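Local coordinates for protein N-acetyltransferase (Staphylococcus aureus subsp. aureus, PDB 4M85) that probably transfers an acetyl group from acetyl-coenzyme A to an amine of an unspecified substrate, as a member of the GNAT family of N-acetyltransferases, at residues M22-M27 / K86-L91; E45-C48 / T52-T55; S137-E140 / K146-L149; E108-E113 / I168-I173. All coordinates share one frame; numbering follows the deposited sequence.

Interaction 1. Residues M22-M27 / K86-L91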
loop_
_atom_site.group_PDB
_atom_site.type_symbol
_atom_site.label_atom_id
_atom_site.label_comp_id
_atom_site.label_asym_id
_atom_site.label_seq_id
_atom_site.Cartn_x
_atom_site.Cartn_y
_atom_site.Cartn_z
ATOM N N MET A 22 1.812 -9.951 -1.153
ATOM C CA MET A 22 3.277 -10.092 -1.274
ATOM C C MET A 22 3.997 -9.161 -0.315
ATOM O O MET A 22 4.972 -9.546 0.334
ATOM C CB MET A 22 3.740 -9.818 -2.704
ATOM C CG MET A 22 3.733 -11.046 -3.605
ATOM S SD MET A 22 3.671 -10.578 -5.337
ATOM C CE MET A 22 4.792 -9.154 -5.411
ATOM N N VAL A 23 3.513 -7.933 -0.203
ATOM C CA VAL A 23 4.123 -6.990 0.707
ATOM C C VAL A 23 3.982 -7.486 2.150
ATOM O O VAL A 23 4.949 -7.446 2.919
ATOM C CB VAL A 23 3.525 -5.577 0.557
ATOM C CG1 VAL A 23 4.045 -4.652 1.651
ATOM C CG2 VAL A 23 3.883 -5.002 -0.806
ATOM N N TRP A 24 2.788 -7.934 2.523
ATOM C CA TRP A 24 2.549 -8.384 3.902
ATOM C C TRP A 24 3.362 -9.637 4.233
ATOM O O TRP A 24 3.730 -9.850 5.384
ATOM C CB TRP A 24 1.058 -8.661 4.152
ATOM C CG TRP A 24 0.167 -7.438 4.193
ATOM C CD1 TRP A 24 0.516 -6.133 3.913
ATOM C CD2 TRP A 24 -1.233 -7.418 4.508
ATOM N NE1 TRP A 24 -0.581 -5.310 4.056
ATOM C CE2 TRP A 24 -1.665 -6.073 4.418
ATOM C CE3 TRP A 24 -2.165 -8.409 4.874
ATOM C CZ2 TRP A 24 -2.985 -5.694 4.667
ATOM C CZ3 TRP A 24 -3.468 -8.025 5.147
ATOM C CH2 TRP A 24 -3.865 -6.678 5.030
ATOM N N ASP A 25 3.626 -10.461 3.218
ATOM C CA ASP A 25 4.435 -11.682 3.373
ATOM C C ASP A 25 5.907 -11.328 3.614
ATOM O O ASP A 25 6.550 -11.929 4.488
ATOM C CB ASP A 25 4.281 -12.611 2.156
ATOM C CG ASP A 25 5.091 -13.915 2.287
ATOM O OD1 ASP A 25 4.700 -14.813 3.067
ATOM O OD2 ASP A 25 6.127 -14.036 1.599
ATOM N N ASP A 26 6.427 -10.357 2.854
ATOM C CA ASP A 26 7.751 -9.798 3.116
ATOM C C ASP A 26 7.839 -9.334 4.559
ATOM O O ASP A 26 8.706 -9.786 5.305
ATOM C CB ASP A 26 8.046 -8.607 2.198
ATOM C CG ASP A 26 8.313 -9.018 0.761
ATOM O OD1 ASP A 26 8.539 -10.221 0.522
ATOM O OD2 ASP A 26 8.290 -8.135 -0.131
ATOM N N MET A 27 6.915 -8.449 4.947
ATOM C CA MET A 27 6.789 -7.970 6.334
ATOM C C MET A 27 6.614 -9.056 7.411
ATOM O O MET A 27 6.664 -8.752 8.596
ATOM C CB MET A 27 5.598 -7.016 6.450
ATOM C CG MET A 27 5.768 -5.698 5.728
ATOM S SD MET A 27 4.270 -4.705 5.831
ATOM C CE MET A 27 4.388 -4.156 7.526
ATOM N N LYS A 86 -9.438 0.277 11.319
ATOM C CA LYS A 86 -10.552 -0.306 12.081
ATOM C C LYS A 86 -11.630 -0.860 11.158
ATOM O O LYS A 86 -12.321 -1.822 11.505
ATOM C CB LYS A 86 -11.128 0.737 13.038
ATOM C CG LYS A 86 -12.091 0.192 14.065
ATOM C CD LYS A 86 -12.362 1.254 15.121
ATOM C CE LYS A 86 -13.475 0.864 16.092
ATOM N NZ LYS A 86 -13.250 -0.488 16.671
ATOM N N ALA A 87 -11.754 -0.306 9.958
ATOM C CA ALA A 87 -12.781 -0.758 9.020
ATOM C C ALA A 87 -12.626 -2.225 8.591
ATOM O O ALA A 87 -13.586 -2.824 8.108
ATOM C CB ALA A 87 -12.843 0.155 7.792
ATOM N N TRP A 88 -11.440 -2.802 8.800
ATOM C CA TRP A 88 -11.231 -4.222 8.629
ATOM C C TRP A 88 -12.325 -5.061 9.321
ATOM O O TRP A 88 -12.736 -6.111 8.811
ATOM C CB TRP A 88 -9.864 -4.606 9.156
ATOM C CG TRP A 88 -9.461 -6.012 8.876
ATOM C CD1 TRP A 88 -9.555 -7.082 9.721
ATOM C CD2 TRP A 88 -8.839 -6.499 7.685
ATOM N NE1 TRP A 88 -9.042 -8.211 9.120
ATOM C CE2 TRP A 88 -8.599 -7.882 7.869
ATOM C CE3 TRP A 88 -8.457 -5.908 6.483
ATOM C CZ2 TRP A 88 -8.003 -8.670 6.886
ATOM C CZ3 TRP A 88 -7.878 -6.687 5.516
ATOM C CH2 TRP A 88 -7.663 -8.064 5.721
ATOM N N GLU A 89 -12.799 -4.567 10.464
ATOM C CA GLU A 89 -13.823 -5.242 11.241
ATOM C C GLU A 89 -15.213 -5.329 10.584
ATOM O O GLU A 89 -16.055 -6.137 10.996
ATOM C CB GLU A 89 -13.910 -4.579 12.603
ATOM C CG GLU A 89 -12.606 -4.664 13.378
ATOM C CD GLU A 89 -12.756 -4.237 14.827
ATOM O OE1 GLU A 89 -13.481 -3.226 15.077
ATOM O OE2 GLU A 89 -12.156 -4.931 15.698
ATOM N N LEU A 90 -15.450 -4.527 9.546
ATOM C CA LEU A 90 -16.716 -4.553 8.812
ATOM C C LEU A 90 -16.727 -5.544 7.652
ATOM O O LEU A 90 -17.711 -5.614 6.915
ATOM C CB LEU A 90 -17.050 -3.146 8.289
ATOM C CG LEU A 90 -16.988 -2.046 9.382
ATOM C CD1 LEU A 90 -17.241 -0.656 8.827
ATOM C CD2 LEU A 90 -17.985 -2.376 10.476
ATOM N N LEU A 91 -15.645 -6.304 7.466
ATOM C CA LEU A 91 -15.563 -7.261 6.349
ATOM C C LEU A 91 -16.221 -8.583 6.730
ATOM O O LEU A 91 -16.314 -8.912 7.915
ATOM C CB LEU A 91 -14.089 -7.500 5.945
ATOM C CG LEU A 91 -13.295 -6.249 5.582
ATOM C CD1 LEU A 91 -11.837 -6.549 5.229
ATOM C CD2 LEU A 91 -14.008 -5.507 4.447
#

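Interaction 2. Residues E45-C48 / T52-T55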
loop_
_atom_site.group_PDB
_atom_site.type_symbol
_atom_site.label_atom_id
_atom_site.label_comp_id
_atom_site.label_asym_id
_atom_site.label_seq_id
_atom_site.Cartn_x
_atom_site.Cartn_y
_atom_site.Cartn_z
ATOM N N GLU A 45 -9.091 -8.759 -0.704
ATOM C CA GLU A 45 -9.982 -8.451 -1.793
ATOM C C GLU A 45 -11.230 -7.731 -1.270
ATOM O O GLU A 45 -11.669 -6.736 -1.836
ATOM C CB GLU A 45 -10.433 -9.727 -2.508
ATOM C CG GLU A 45 -9.356 -10.454 -3.311
ATOM C CD GLU A 45 -9.740 -11.888 -3.633
ATOM O OE1 GLU A 45 -10.914 -12.233 -3.432
ATOM O OE2 GLU A 45 -8.869 -12.693 -4.070
ATOM N N LYS A 46 -11.800 -8.250 -0.192
ATOM C CA LYS A 46 -12.992 -7.625 0.375
ATOM C C LYS A 46 -12.655 -6.261 0.956
ATOM O O LYS A 46 -13.484 -5.349 0.891
ATOM C CB LYS A 46 -13.614 -8.529 1.456
ATOM C CG LYS A 46 -14.358 -9.720 0.896
ATOM C CD LYS A 46 -14.668 -10.747 1.985
ATOM C CE LYS A 46 -15.675 -11.779 1.503
ATOM N NZ LYS A 46 -15.544 -13.047 2.263
ATOM N N SER A 47 -11.444 -6.138 1.528
ATOM C CA SER A 47 -10.956 -4.883 2.106
ATOM C C SER A 47 -10.933 -3.738 1.082
ATOM O O SER A 47 -10.955 -2.570 1.475
ATOM C CB SER A 47 -9.574 -5.039 2.742
ATOM O OG SER A 47 -8.490 -5.019 1.813
ATOM N N CYS A 48 -10.870 -4.095 -0.203
ATOM C CA CYS A 48 -10.762 -3.125 -1.300
ATOM C C CYS A 48 -12.100 -2.523 -1.693
ATOM O O CYS A 48 -12.097 -1.435 -2.241
ATOM C CB CYS A 48 -10.136 -3.775 -2.561
ATOM S SG CYS A 48 -8.396 -4.276 -2.420
ATOM N N THR A 52 -14.174 0.956 3.862
ATOM C CA THR A 52 -13.050 1.834 3.564
ATOM C C THR A 52 -11.859 1.545 4.453
ATOM O O THR A 52 -11.534 2.313 5.376
ATOM C CB THR A 52 -13.469 3.312 3.597
ATOM O OG1 THR A 52 -14.653 3.444 2.820
ATOM C CG2 THR A 52 -12.404 4.216 2.973
ATOM N N TYR A 53 -11.228 0.411 4.145
ATOM C CA TYR A 53 -10.017 -0.044 4.770
ATOM C C TYR A 53 -8.866 0.763 4.135
ATOM O O TYR A 53 -9.079 1.501 3.171
ATOM C CB TYR A 53 -9.850 -1.584 4.591
ATOM C CG TYR A 53 -8.624 -2.084 5.277
ATOM C CD1 TYR A 53 -8.469 -1.916 6.626
ATOM C CD2 TYR A 53 -7.589 -2.674 4.565
ATOM C CE1 TYR A 53 -7.321 -2.317 7.267
ATOM C CE2 TYR A 53 -6.435 -3.099 5.198
ATOM C CZ TYR A 53 -6.300 -2.907 6.556
ATOM O OH TYR A 53 -5.151 -3.275 7.229
ATOM N N ARG A 54 -7.684 0.686 4.725
ATOM C CA ARG A 54 -6.454 1.249 4.125
ATOM C C ARG A 54 -6.382 1.021 2.608
ATOM O O ARG A 54 -6.128 1.959 1.808
ATOM C CB ARG A 54 -5.240 0.581 4.762
ATOM C CG ARG A 54 -4.868 1.061 6.157
ATOM C CD ARG A 54 -3.829 0.127 6.730
ATOM N NE ARG A 54 -3.566 0.329 8.154
ATOM C CZ ARG A 54 -2.626 1.128 8.662
ATOM N NH1 ARG A 54 -1.824 1.849 7.878
ATOM N NH2 ARG A 54 -2.465 1.182 9.975
ATOM N N THR A 55 -6.618 -0.232 2.216
ATOM C CA THR A 55 -6.550 -0.638 0.806
ATOM C C THR A 55 -7.842 -0.424 -0.001
ATOM O O THR A 55 -8.007 -1.037 -1.050
ATOM C CB THR A 55 -6.081 -2.105 0.693
ATOM O OG1 THR A 55 -6.950 -2.936 1.435
ATOM C CG2 THR A 55 -4.705 -2.274 1.267
#

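Interaction 3. Residues S137-E140 / K146-L149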
loop_
_atom_site.group_PDB
_atom_site.type_symbol
_atom_site.label_atom_id
_atom_site.label_comp_id
_atom_site.label_asym_id
_atom_site.label_seq_id
_atom_site.Cartn_x
_atom_site.Cartn_y
_atom_site.Cartn_z
ATOM N N SER A 137 3.082 10.567 -10.666
ATOM C CA SER A 137 1.742 10.957 -11.022
ATOM C C SER A 137 0.867 11.206 -9.773
ATOM O O SER A 137 0.034 12.105 -9.785
ATOM C CB SER A 137 1.127 9.913 -11.952
ATOM O OG SER A 137 -0.260 9.992 -11.898
ATOM N N LEU A 138 1.066 10.422 -8.707
ATOM C CA LEU A 138 0.337 10.621 -7.463
ATOM C C LEU A 138 0.733 11.941 -6.799
ATOM O O LEU A 138 -0.132 12.655 -6.276
ATOM C CB LEU A 138 0.589 9.466 -6.484
ATOM C CG LEU A 138 -0.081 9.559 -5.107
ATOM C CD1 LEU A 138 -1.590 9.573 -5.270
ATOM C CD2 LEU A 138 0.339 8.403 -4.205
ATOM N N LEU A 139 2.038 12.249 -6.779
ATOM C CA LEU A 139 2.504 13.498 -6.154
ATOM C C LEU A 139 1.953 14.699 -6.920
ATOM O O LEU A 139 1.552 15.671 -6.320
ATOM C CB LEU A 139 4.036 13.564 -6.065
ATOM C CG LEU A 139 4.703 12.513 -5.147
ATOM C CD1 LEU A 139 6.209 12.546 -5.337
ATOM C CD2 LEU A 139 4.356 12.683 -3.673
ATOM N N GLU A 140 1.901 14.626 -8.245
ATOM C CA GLU A 140 1.305 15.712 -9.036
ATOM C C GLU A 140 -0.223 15.913 -8.807
ATOM O O GLU A 140 -0.739 17.011 -9.062
ATOM C CB GLU A 140 1.608 15.499 -10.535
ATOM C CG GLU A 140 1.369 16.718 -11.435
ATOM C CD GLU A 140 -0.082 16.903 -11.927
ATOM O OE1 GLU A 140 -0.848 15.920 -12.029
ATOM O OE2 GLU A 140 -0.454 18.046 -12.274
ATOM N N LYS A 146 1.413 17.622 2.227
ATOM C CA LYS A 146 2.663 16.959 2.570
ATOM C C LYS A 146 2.468 15.461 2.437
ATOM O O LYS A 146 1.676 14.865 3.173
ATOM C CB LYS A 146 3.095 17.306 3.998
ATOM C CG LYS A 146 4.325 16.536 4.464
ATOM C CD LYS A 146 5.223 17.357 5.391
ATOM C CE LYS A 146 4.637 17.574 6.778
ATOM N NZ LYS A 146 4.342 16.284 7.441
ATOM N N TRP A 147 3.185 14.862 1.485
ATOM C CA TRP A 147 3.165 13.426 1.296
ATOM C C TRP A 147 4.242 12.783 2.144
ATOM O O TRP A 147 5.323 13.353 2.368
ATOM C CB TRP A 147 3.351 13.077 -0.177
ATOM C CG TRP A 147 2.332 13.671 -1.085
ATOM C CD1 TRP A 147 2.379 14.890 -1.653
ATOM C CD2 TRP A 147 1.133 13.054 -1.570
ATOM N NE1 TRP A 147 1.289 15.101 -2.432
ATOM C CE2 TRP A 147 0.505 13.985 -2.412
ATOM C CE3 TRP A 147 0.536 11.808 -1.376
ATOM C CZ2 TRP A 147 -0.693 13.723 -3.052
ATOM C CZ3 TRP A 147 -0.658 11.548 -2.007
ATOM C CH2 TRP A 147 -1.273 12.511 -2.831
ATOM N N SER A 148 3.942 11.611 2.668
ATOM C CA SER A 148 4.938 10.840 3.402
ATOM C C SER A 148 4.982 9.369 2.987
ATOM O O SER A 148 4.039 8.845 2.402
ATOM C CB SER A 148 4.697 10.946 4.911
ATOM O OG SER A 148 3.559 10.226 5.316
ATOM N N LEU A 149 6.103 8.720 3.296
ATOM C CA LEU A 149 6.245 7.290 3.112
ATOM C C LEU A 149 7.321 6.732 4.013
ATOM O O LEU A 149 8.114 7.483 4.597
ATOM C CB LEU A 149 6.490 6.915 1.652
ATOM C CG LEU A 149 7.736 7.353 0.913
ATOM C CD1 LEU A 149 8.968 6.577 1.380
ATOM C CD2 LEU A 149 7.534 7.174 -0.594
#

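Interaction 4. Residues E108-E113 / I168-I173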
loop_
_atom_site.group_PDB
_atom_site.type_symbol
_atom_site.label_atom_id
_atom_site.label_comp_id
_atom_site.label_asym_id
_atom_site.label_seq_id
_atom_site.Cartn_x
_atom_site.Cartn_y
_atom_site.Cartn_z
ATOM N N GLU A 108 1.433 4.132 11.213
ATOM C CA GLU A 108 2.652 4.270 10.402
ATOM C C GLU A 108 2.950 5.725 10.008
ATOM O O GLU A 108 4.079 6.039 9.688
ATOM C CB GLU A 108 2.572 3.375 9.132
ATOM C CG GLU A 108 2.271 1.892 9.385
ATOM C CD GLU A 108 2.211 1.041 8.112
ATOM O OE1 GLU A 108 2.662 1.509 7.040
ATOM O OE2 GLU A 108 1.704 -0.101 8.161
ATOM N N ALA A 109 1.940 6.599 10.051
ATOM C CA ALA A 109 2.045 7.956 9.524
ATOM C C ALA A 109 1.738 9.025 10.562
ATOM O O ALA A 109 1.507 8.727 11.722
ATOM C CB ALA A 109 1.129 8.112 8.332
ATOM N N LYS A 110 1.736 10.278 10.136
ATOM C CA LYS A 110 1.501 11.387 11.041
ATOM C C LYS A 110 0.294 12.168 10.547
ATOM O O LYS A 110 -0.056 12.111 9.366
ATOM C CB LYS A 110 2.740 12.271 11.115
ATOM C CG LYS A 110 3.872 11.677 11.930
ATOM C CD LYS A 110 5.075 12.596 11.916
ATOM C CE LYS A 110 6.350 11.879 12.336
ATOM N NZ LYS A 110 7.561 12.711 12.058
ATOM N N ASP A 111 -0.345 12.892 11.455
ATOM C CA ASP A 111 -1.644 13.476 11.177
ATOM C C ASP A 111 -1.617 14.581 10.137
ATOM O O ASP A 111 -2.643 14.843 9.508
ATOM C CB ASP A 111 -2.269 14.002 12.472
ATOM C CG ASP A 111 -2.437 12.915 13.529
ATOM O OD1 ASP A 111 -2.660 11.740 13.175
ATOM O OD2 ASP A 111 -2.340 13.238 14.721
ATOM N N ASP A 112 -0.474 15.229 9.932
ATOM C CA ASP A 112 -0.389 16.285 8.902
ATOM C C ASP A 112 0.106 15.791 7.546
ATOM O O ASP A 112 0.518 16.609 6.708
ATOM C CB ASP A 112 0.501 17.450 9.373
ATOM C CG ASP A 112 1.959 17.049 9.567
ATOM O OD1 ASP A 112 2.236 15.888 9.944
ATOM O OD2 ASP A 112 2.835 17.923 9.378
ATOM N N GLU A 113 0.035 14.476 7.318
ATOM C CA GLU A 113 0.572 13.842 6.101
ATOM C C GLU A 113 -0.482 13.132 5.269
ATOM O O GLU A 113 -1.425 12.560 5.800
ATOM C CB GLU A 113 1.649 12.788 6.458
ATOM C CG GLU A 113 2.865 13.326 7.195
ATOM C CD GLU A 113 3.780 12.270 7.761
ATOM O OE1 GLU A 113 3.438 11.057 7.809
ATOM O OE2 GLU A 113 4.867 12.681 8.203
ATOM N N ILE A 168 12.602 14.039 1.646
ATOM C CA ILE A 168 13.672 14.298 2.584
ATOM C C ILE A 168 13.452 13.493 3.870
ATOM O O ILE A 168 12.329 13.077 4.189
ATOM C CB ILE A 168 13.834 15.807 2.902
ATOM C CG1 ILE A 168 12.682 16.329 3.749
ATOM C CG2 ILE A 168 13.976 16.637 1.622
ATOM C CD1 ILE A 168 13.127 17.368 4.753
ATOM N N SER A 169 14.538 13.270 4.593
ATOM C CA SER A 169 14.501 12.434 5.773
ATOM C C SER A 169 13.739 13.146 6.883
ATOM O O SER A 169 13.859 14.363 7.067
ATOM C CB SER A 169 15.917 12.082 6.222
ATOM O OG SER A 169 16.642 11.514 5.147
ATOM N N ASP A 170 12.918 12.381 7.583
ATOM C CA ASP A 170 12.191 12.889 8.738
ATOM C C ASP A 170 12.116 11.803 9.780
ATOM O O ASP A 170 11.032 11.463 10.257
ATOM C CB ASP A 170 10.795 13.376 8.332
ATOM C CG ASP A 170 10.010 13.926 9.499
ATOM O OD1 ASP A 170 10.651 14.491 10.409
ATOM O OD2 ASP A 170 8.763 13.766 9.537
ATOM N N GLY A 171 13.278 11.241 10.112
ATOM C CA GLY A 171 13.417 10.286 11.211
ATOM C C GLY A 171 13.245 8.850 10.745
ATOM O O GLY A 171 12.959 8.601 9.572
ATOM N N GLN A 172 13.463 7.924 11.666
ATOM C CA GLN A 172 13.307 6.504 11.452
ATOM C C GLN A 172 12.155 5.964 12.314
ATOM O O GLN A 172 11.844 6.520 13.378
ATOM C CB GLN A 172 14.613 5.782 11.766
ATOM C CG GLN A 172 15.624 5.795 10.621
ATOM C CD GLN A 172 15.979 7.192 10.093
ATOM O OE1 GLN A 172 15.798 7.493 8.904
ATOM N NE2 GLN A 172 16.506 8.040 10.966
ATOM N N ILE A 173 11.505 4.914 11.831
ATOM C CA ILE A 173 10.394 4.288 12.553
ATOM C C ILE A 173 10.519 2.776 12.489
ATOM O O ILE A 173 10.907 2.215 11.449
ATOM C CB ILE A 173 9.017 4.756 12.015
ATOM C CG1 ILE A 173 7.877 4.171 12.864
ATOM C CG2 ILE A 173 8.839 4.396 10.544
ATOM C CD1 ILE A 173 6.513 4.770 12.574
HETATM O O HOH W 1 9.699 10.307 12.007
#

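Interaction 1. Residues M22-M27 / K86-L91
Two indole rings, Trp24 and Trp88, meet by the far corners of their six-membered rings: Trp88 CZ3 sits at the edge of the Trp24 ring, near its plane, 4.0 Å from Trp24 CH2. Relative to the Trp88 ring the approach is oblique, and with the planes turned 53° against each other the pair is neither a stack nor a T. One face of the Trp88 indole carries Leu91 CD1, lying 3.6 Å above the plane toward the rim, while Tyr53 packs edge-to-face with the same residue. The two side chains arrive from opposite directions and bridge backbones that stay far apart, with 15.2 Å between Trp24 CA and Trp88 CA. Trp24 holds CG beside its backbone N (chi1 -70°), whereas Trp88 swings CG anti to its own N (chi1 -172°), and both indoles thereby run inward. The contact is small and wholly apolar. Trp88 rises from a short 3-10 turn, 88-90, into which the bond from Glu89 N to Lys86 O leads; at the outer side of this turn Lys86 NZ forms a salt bridge with Glu89 OE1, 3.2 Å long. Pro103 touches both indoles, and helix 37-49 adds Ile44 against Trp24 and Ala43 against Trp88. The arrangement is an aromatic core contact that ties helix 13-26 of the GNAT fold to the loop following helix 81-86.

Interaction 2. Residues E45-C48 / T52-T55
The last turn of helix 37-49 and the irregular chain that follows come back on each other closely, with Ser47 CA 5.6 Å from Tyr53 CA and Cys48 CA 5.3 Å from Thr55 CA. Main chain meets main chain at Cys48, whose CA-H points at Thr55 O; the carbon-oxygen distance from Cys48 CA is 3.5 Å and the angle at the hydrogen 150°. Ser47 is the central side chain. Its CB lies obliquely against the Tyr53 ring, 3.6 Å from Tyr53 CD2, and its carbonyl oxygen rests on Tyr53 CB. The first torsions of Ser47 (chi1 80°) and Thr55 (chi1 57°) turn the two hydroxyls toward each other, leaving Ser47 OG 2.6 Å from Thr55 OG1. Ser47 OG hydrogen-bonds to Ile44 O, one turn back in the helix, a common way for a helical serine to satisfy its hydroxyl. In the GNAT fold of this protein the segment 52-55 leads from that helix into strand 60-65, so the contact folds the connection back onto the helix it leaves. Thr55 OG1 lies in plane at the edge of the Tyr53 ring, and Arg54 CB lies 3.9 Å above one face, toward the rim. Tyr53 OH reaches Glu85, which also forms a salt bridge with Arg54 NE; Arg54 NH1 pairs with Glu81.

Interaction 3. Residues S137-E140 / K146-L149
The CH-pi contact comes first: Leu139 CD2 hangs over one face of the Trp147 indole, 3.7 Å from the centroid of its five-membered ring and 22° off the ring normal. The methyl is displaced toward the CB side of the ring, its nearest atom being Trp147 CG at 3.4 Å. The two side chains point opposite ways and overlap flank to flank, the leucine reaching toward the strand while the indole reaches back beneath the helix. Trp147 keeps CG beside its backbone N (chi1 -58°), and a chi2 of 87° sets the ring plane broadside to Leu139.

Apolar packing without that face-on geometry is supplied by Leu138, which crosses the far end of the indole. Its CG lies 3.7 Å from Trp147 CZ3, and its CD1 is 3.8 Å from Trp147 CH2. Both leucines lie on the same side of the indole plane, Leu139 at the pyrrole part and Leu138 by the benzene rim.

Polar groups also line the ring. Leu138 O stands obliquely 3.4 Å from Trp147 CZ2, and this carbonyl accepts a hydrogen bond from Ser141 OG. The buried indole N-H of Trp147 is satisfied by Asn142 O, in the intervening connection, which, with the leucine packing, helps to fix the rotation of the ring.

The contact lies in the beta-alpha-beta unit of strand 114-121, helix 130-140 and strand 147-152, where it seats the end of the helix on the start of the second strand. Ile116 of the first strand touches both Leu138 and Trp147, and Ser75 of strand 68-77 does the same.

Interaction 4. Residues E108-E113 / I168-I173
Lys110 sends CG off beside its backbone N (chi1 -75°) and then runs fully extended to NZ, while Asp170 turns CG anti to its own N (chi1 -179°); the two side chains come from opposite directions and meet between the backbones. Their charged ends form a salt bridge that is also a hydrogen bond, Lys110 NZ to Asp170 OD2 at 3.0 Å. The ammonium lies above the carboxylate plane, 40° out of it. A water accepts from Lys110 NZ at 3.2 Å and lies close to Asp170 O, but this second leg is suspiciously short and the bridge to the main chain therefore doubtful.

Glu113 adds a second acid close by, its OE2 4.3 Å from Asp170 OD2. The like charges would probably repel, but Lys110 NZ and other partners may offset this, since Glu113 OE2 bonds to His182 and Glu113 OE1 to Ser148. Glu113 OE1 also takes the N-H of Lys110 at 3.0 Å, met from well above the carboxylate plane. That bond spans the type I turn Lys110-Glu113, whose backbone closes with Glu113 N bonded to Lys110 O. Farther along, Ile173 CD1 packs on Glu108 O at 4.0 Å, and the same oxygen accepts from Asn150 ND2.

Strand 168-175 is an outermost strand of the mixed sheet and pairs with strand 178-184. The contact therefore ties the edge hairpin at the C-terminal end of the GNAT fold to the turn that leads into central strand 114-121.

How the interactions relate
Interactions 1 and 2 form one continuous patch, their centres 8 Å apart: Trp88 CZ3 packs on Ser47 CB at 3.6 Å. Interactions 3 and 4, centres 13 Å apart, reach the same sheet, where Lys146 NZ forms a salt bridge with Asp112 OD2 at 3.0 Å. The centres of interactions 1 and 3 are about 22 Å apart, on opposite sides of the chain's centre, yet interaction 2 touches interaction 4, Arg54 NH1 packing 4.0 Å from Glu108 OE2. In GNAT enzymes acetyl-coenzyme A typically binds where two parallel central strands splay apart, here probably 114-121 and 147-152; interaction 3 would pack the helix and second strand of that unit, although none of the contacts places a cofactor.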